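Local coordinates for protein probable mRNA-capping enzyme (Acanthamoeba polyphaga mimivirus, PDB 3BGY) that removes the gamma-phosphate from the 5'-triphosphate end of mRNA through its N-terminal tunnel-type triphosphatase domain, the first step of cap formation, at residues V40-I53 / L224-D237. Sequence-based numbering, arbitrary orientation. Where two conformers were deposited one is given.
Sequences VSFKNINYPNFMRI and LESELLNVFMIIQD
Phe42 presents the edge of its ring to one face of Phe232, an edge-to-face pair with centroids 5.1 Å apart and planes at 59°. Val231 covers a face of the Phe42 ring: its CG1 lies 3.9 Å from the centroid and close to the ring normal, a CH-pi contact. Leu228 CD2 comes in obliquely, 3.5 Å from Phe42 CZ, and this methyl also meets Val40 CG1 tip to tip. Ile235 CD1 touches Phe42 CD2 obliquely, while Ile235 CG2 packs against Ile53 CG1.

The polar contacts come from Arg52. With CG anti to the backbone N (chi1 -177°) and a bend at chi3, its guanidinium reaches the C-terminal end of helix 224-235. Arg52 NH1 donates to Ile234 O at 3.0 Å, in the carbonyl plane and nearly straight (164°). Arg52 NH1 and NH2 both bond end-on to Asp237 OD1, which lies in the guanidinium plane, the NH2 bond of this salt bridge measuring 2.9 Å.

Helix 221-235 packs on the outside of the triphosphatase tunnel barrel, Val231 touching Ile188 of strand 186-196 and Leu228 touching Leu213 of strand 208-215. Strand 36-42 pairs there with strands 142-152 and 208-215, whose Ile142 and Leu211 also touch Phe42, and Trp140 meets the Phe232 ring. From helix 47-60, Arg52 and Ile53 meet Ile234 and Ile235, Ile53 also resting on Ile190 of strand 186-196.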
# COMPACT_ATOMS: atom_id res chain seq x y z
N VAL A 40 2.51 -4.55 -8.50
CA VAL A 40 2.94 -3.85 -9.72
C VAL A 40 2.34 -2.46 -9.56
O VAL A 40 1.13 -2.31 -9.50
CB VAL A 40 2.45 -4.51 -11.01
CG1 VAL A 40 3.03 -3.74 -12.22
CG2 VAL A 40 2.92 -5.95 -11.07
N SER A 41 3.21 -1.45 -9.51
CA SER A 41 2.78 -0.06 -9.31
C SER A 41 2.78 0.67 -10.65
O SER A 41 3.80 0.68 -11.36
CB SER A 41 3.72 0.64 -8.30
OG SER A 41 3.45 2.03 -8.21
N PHE A 42 1.63 1.25 -11.02
CA PHE A 42 1.49 1.99 -12.27
C PHE A 42 1.80 3.44 -12.03
O PHE A 42 1.27 4.03 -11.10
CB PHE A 42 0.09 1.83 -12.86
CG PHE A 42 -0.20 0.46 -13.36
CD1 PHE A 42 -0.48 -0.59 -12.47
CD2 PHE A 42 -0.17 0.19 -14.75
CE1 PHE A 42 -0.71 -1.92 -12.95
CE2 PHE A 42 -0.40 -1.16 -15.23
CZ PHE A 42 -0.67 -2.19 -14.32
N LYS A 43 2.71 4.00 -12.83
CA LYS A 43 3.10 5.40 -12.64
C LYS A 43 2.30 6.37 -13.50
O LYS A 43 1.54 5.96 -14.36
CB LYS A 43 4.61 5.56 -12.90
CG LYS A 43 5.52 4.58 -12.12
CD LYS A 43 5.29 4.65 -10.61
CE LYS A 43 6.11 3.65 -9.85
NZ LYS A 43 5.75 3.60 -8.40
N ASN A 44 2.43 7.67 -13.18
CA ASN A 44 1.75 8.77 -13.90
C ASN A 44 0.25 8.71 -13.89
O ASN A 44 -0.40 8.83 -14.93
CB ASN A 44 2.25 8.88 -15.34
CG ASN A 44 3.72 9.17 -15.43
OD1 ASN A 44 4.29 9.79 -14.53
ND2 ASN A 44 4.34 8.72 -16.51
N ILE A 45 -0.31 8.34 -12.73
CA ILE A 45 -1.76 8.29 -12.60
C ILE A 45 -2.20 9.65 -12.03
O ILE A 45 -1.71 10.07 -10.98
CB ILE A 45 -2.21 7.16 -11.64
CG1 ILE A 45 -1.69 5.78 -12.13
CG2 ILE A 45 -3.75 7.19 -11.49
CD1 ILE A 45 -2.06 5.40 -13.54
N ASN A 46 -3.00 10.36 -12.81
CA ASN A 46 -3.48 11.68 -12.41
C ASN A 46 -4.99 11.63 -12.25
O ASN A 46 -5.57 10.57 -12.40
CB ASN A 46 -2.94 12.72 -13.39
CG ASN A 46 -1.42 12.76 -13.35
OD1 ASN A 46 -0.83 13.01 -12.29
ND2 ASN A 46 -0.79 12.42 -14.46
N TYR A 47 -5.63 12.75 -11.91
CA TYR A 47 -7.08 12.74 -11.67
C TYR A 47 -7.94 12.16 -12.81
O TYR A 47 -8.78 11.31 -12.54
CB TYR A 47 -7.60 14.12 -11.21
CG TYR A 47 -9.06 14.08 -10.84
CD1 TYR A 47 -9.46 13.57 -9.60
CD2 TYR A 47 -10.05 14.47 -11.75
CE1 TYR A 47 -10.82 13.44 -9.29
CE2 TYR A 47 -11.41 14.36 -11.45
CZ TYR A 47 -11.78 13.83 -10.21
OH TYR A 47 -13.11 13.64 -9.92
N PRO A 48 -7.72 12.57 -14.08
CA PRO A 48 -8.56 11.98 -15.13
C PRO A 48 -8.43 10.45 -15.26
O PRO A 48 -9.43 9.76 -15.49
CB PRO A 48 -8.14 12.73 -16.41
CG PRO A 48 -6.90 13.39 -16.10
CD PRO A 48 -6.89 13.67 -14.63
N ASN A 49 -7.20 9.94 -15.06
CA ASN A 49 -6.87 8.49 -15.12
C ASN A 49 -7.54 7.77 -13.95
O ASN A 49 -8.07 6.66 -14.11
CB ASN A 49 -5.36 8.24 -14.95
CG ASN A 49 -4.54 8.62 -16.17
OD1 ASN A 49 -3.45 9.18 -16.03
ND2 ASN A 49 -5.04 8.29 -17.36
N PHE A 50 -7.50 8.41 -12.78
CA PHE A 50 -8.09 7.89 -11.54
C PHE A 50 -9.61 7.72 -11.72
O PHE A 50 -10.17 6.67 -11.38
CB PHE A 50 -7.75 8.86 -10.36
CG PHE A 50 -8.56 8.64 -9.11
CD1 PHE A 50 -8.18 7.67 -8.18
CD2 PHE A 50 -9.71 9.41 -8.85
CE1 PHE A 50 -8.94 7.45 -7.00
CE2 PHE A 50 -10.48 9.20 -7.68
CZ PHE A 50 -10.09 8.21 -6.75
N MET A 51 -10.24 8.75 -12.29
CA MET A 51 -11.67 8.75 -12.55
C MET A 51 -12.05 7.66 -13.55
O MET A 51 -13.00 6.92 -13.32
CB MET A 51 -12.10 10.14 -13.05
CG MET A 51 -13.60 10.33 -13.25
SD MET A 51 -14.57 10.11 -11.77
CE MET A 51 -15.37 11.71 -11.66
N ARG A 52 -11.25 7.51 -14.62
CA ARG A 52 -11.48 6.50 -15.65
C ARG A 52 -11.35 5.07 -15.10
O ARG A 52 -12.24 4.24 -15.33
CB ARG A 52 -10.50 6.66 -16.82
CG ARG A 52 -10.79 5.65 -17.94
CD ARG A 52 -9.73 5.66 -19.00
NE ARG A 52 -9.63 6.97 -19.63
CZ ARG A 52 -8.63 7.34 -20.43
NH1 ARG A 52 -7.64 6.51 -20.72
NH2 ARG A 52 -8.61 8.57 -20.91
N ILE A 53 -10.28 4.83 -14.33
CA ILE A 53 -10.00 3.51 -13.75
C ILE A 53 -11.06 3.09 -12.75
O ILE A 53 -11.60 1.98 -12.82
CB ILE A 53 -8.56 3.45 -13.07
CG1 ILE A 53 -7.52 3.09 -14.12
CG2 ILE A 53 -8.49 2.43 -11.87
CD1 ILE A 53 -7.56 1.62 -14.58
N LEU A 224 0.15 -12.76 -15.39
CA LEU A 224 0.43 -11.40 -14.88
C LEU A 224 0.56 -10.42 -16.03
O LEU A 224 -0.05 -9.35 -16.00
CB LEU A 224 1.70 -11.39 -14.04
CG LEU A 224 2.22 -10.03 -13.53
CD1 LEU A 224 1.26 -9.47 -12.49
CD2 LEU A 224 3.60 -10.17 -12.96
N GLU A 225 1.27 -10.84 -17.09
CA GLU A 225 1.49 -9.96 -18.25
C GLU A 225 0.16 -9.65 -18.92
O GLU A 225 -0.10 -8.50 -19.26
CB GLU A 225 2.47 -10.61 -19.24
CG GLU A 225 3.09 -9.64 -20.23
CD GLU A 225 4.30 -10.23 -20.95
OE1 GLU A 225 4.40 -11.47 -21.10
OE2 GLU A 225 5.18 -9.45 -21.35
N SER A 226 -0.73 -10.66 -19.03
CA SER A 226 -2.06 -10.46 -19.62
C SER A 226 -2.89 -9.50 -18.77
O SER A 226 -3.57 -8.63 -19.29
CB SER A 226 -2.82 -11.77 -19.73
OG SER A 226 -2.21 -12.61 -20.69
N GLU A 227 -2.77 -9.63 -17.45
CA GLU A 227 -3.52 -8.74 -16.54
C GLU A 227 -2.98 -7.31 -16.61
O GLU A 227 -3.76 -6.35 -16.64
CB GLU A 227 -3.50 -9.27 -15.10
CG GLU A 227 -4.43 -10.45 -14.92
CD GLU A 227 -4.55 -10.95 -13.50
OE1 GLU A 227 -4.06 -10.28 -12.56
OE2 GLU A 227 -5.13 -12.05 -13.32
N LEU A 228 -1.66 -7.16 -16.77
CA LEU A 228 -1.09 -5.81 -16.85
C LEU A 228 -1.47 -5.15 -18.17
O LEU A 228 -1.70 -3.95 -18.21
CB LEU A 228 0.43 -5.84 -16.69
CG LEU A 228 0.95 -6.35 -15.34
CD1 LEU A 228 2.45 -6.30 -15.32
CD2 LEU A 228 0.37 -5.54 -14.22
N LEU A 229 -1.55 -5.95 -19.25
CA LEU A 229 -1.96 -5.43 -20.56
C LEU A 229 -3.40 -4.91 -20.50
O LEU A 229 -3.69 -3.87 -21.07
CB LEU A 229 -1.82 -6.50 -21.65
CG LEU A 229 -0.41 -6.65 -22.21
CD1 LEU A 229 -0.36 -7.83 -23.17
CD2 LEU A 229 0.04 -5.35 -22.89
N ASN A 230 -4.27 -5.62 -19.77
CA ASN A 230 -5.67 -5.20 -19.62
C ASN A 230 -5.77 -3.83 -18.93
O ASN A 230 -6.52 -2.96 -19.38
CB ASN A 230 -6.48 -6.23 -18.81
CG ASN A 230 -6.81 -7.49 -19.61
OD1 ASN A 230 -6.69 -7.53 -20.83
ND2 ASN A 230 -7.26 -8.52 -18.90
N VAL A 231 -4.95 -3.62 -17.89
CA VAL A 231 -4.92 -2.33 -17.17
C VAL A 231 -4.37 -1.22 -18.07
O VAL A 231 -4.93 -0.11 -18.12
CB VAL A 231 -4.09 -2.42 -15.86
CG1 VAL A 231 -4.12 -1.09 -15.12
CG2 VAL A 231 -4.62 -3.54 -14.98
N PHE A 232 -3.29 -1.52 -18.82
CA PHE A 232 -2.73 -0.54 -19.76
C PHE A 232 -3.72 -0.14 -20.85
O PHE A 232 -3.72 1.00 -21.28
CB PHE A 232 -1.43 -1.05 -20.41
CG PHE A 232 -0.21 -0.80 -19.56
CD1 PHE A 232 0.19 0.52 -19.25
CD2 PHE A 232 0.52 -1.88 -19.05
CE1 PHE A 232 1.32 0.76 -18.44
CE2 PHE A 232 1.66 -1.66 -18.24
CZ PHE A 232 2.06 -0.33 -17.93
N MET A 233 -4.60 -1.06 -21.24
CA MET A 233 -5.63 -0.75 -22.24
C MET A 233 -6.65 0.27 -21.71
O MET A 233 -7.24 1.05 -22.47
CB MET A 233 -6.32 -2.02 -22.71
CG MET A 233 -5.51 -2.80 -23.73
SD MET A 233 -6.36 -4.31 -24.22
CE MET A 233 -7.93 -3.64 -24.92
N ILE A 234 -6.81 0.29 -20.39
CA ILE A 234 -7.72 1.25 -19.78
C ILE A 234 -7.03 2.61 -19.62
O ILE A 234 -7.57 3.62 -20.08
CB ILE A 234 -8.26 0.76 -18.40
CG1 ILE A 234 -8.95 -0.59 -18.55
CG2 ILE A 234 -9.28 1.74 -17.84
CD1 ILE A 234 -8.81 -1.47 -17.32
N ILE A 235 -5.83 2.64 -19.05
CA ILE A 235 -5.14 3.91 -18.82
C ILE A 235 -4.63 4.66 -20.05
O ILE A 235 -4.55 5.88 -20.02
CB ILE A 235 -4.06 3.84 -17.69
CG1 ILE A 235 -2.86 2.99 -18.09
CG2 ILE A 235 -4.65 3.23 -16.45
CD1 ILE A 235 -1.75 2.97 -17.03
N GLN A 236 -4.37 3.94 -21.14
CA GLN A 236 -3.89 4.58 -22.36
C GLN A 236 -5.03 5.16 -23.21
O GLN A 236 -6.14 4.61 -23.25
CB GLN A 236 -3.01 3.63 -23.17
CG GLN A 236 -1.68 3.32 -22.47
CD GLN A 236 -0.82 2.26 -23.17
OE1 GLN A 236 -1.29 1.59 -24.11
NE2 GLN A 236 0.34 2.10 -22.75
N ASP A 237 -4.76 6.31 -23.82
CA ASP A 237 -5.73 7.01 -24.66
C ASP A 237 -5.72 6.46 -26.09
O ASP A 237 -4.63 6.46 -26.73
CB ASP A 237 -5.44 8.52 -24.67
CG ASP A 237 -5.37 9.12 -23.26
OD1 ASP A 237 -6.11 8.68 -22.36
OD2 ASP A 237 -4.57 10.06 -23.06
OXT ASP A 237 -6.79 6.00 -26.54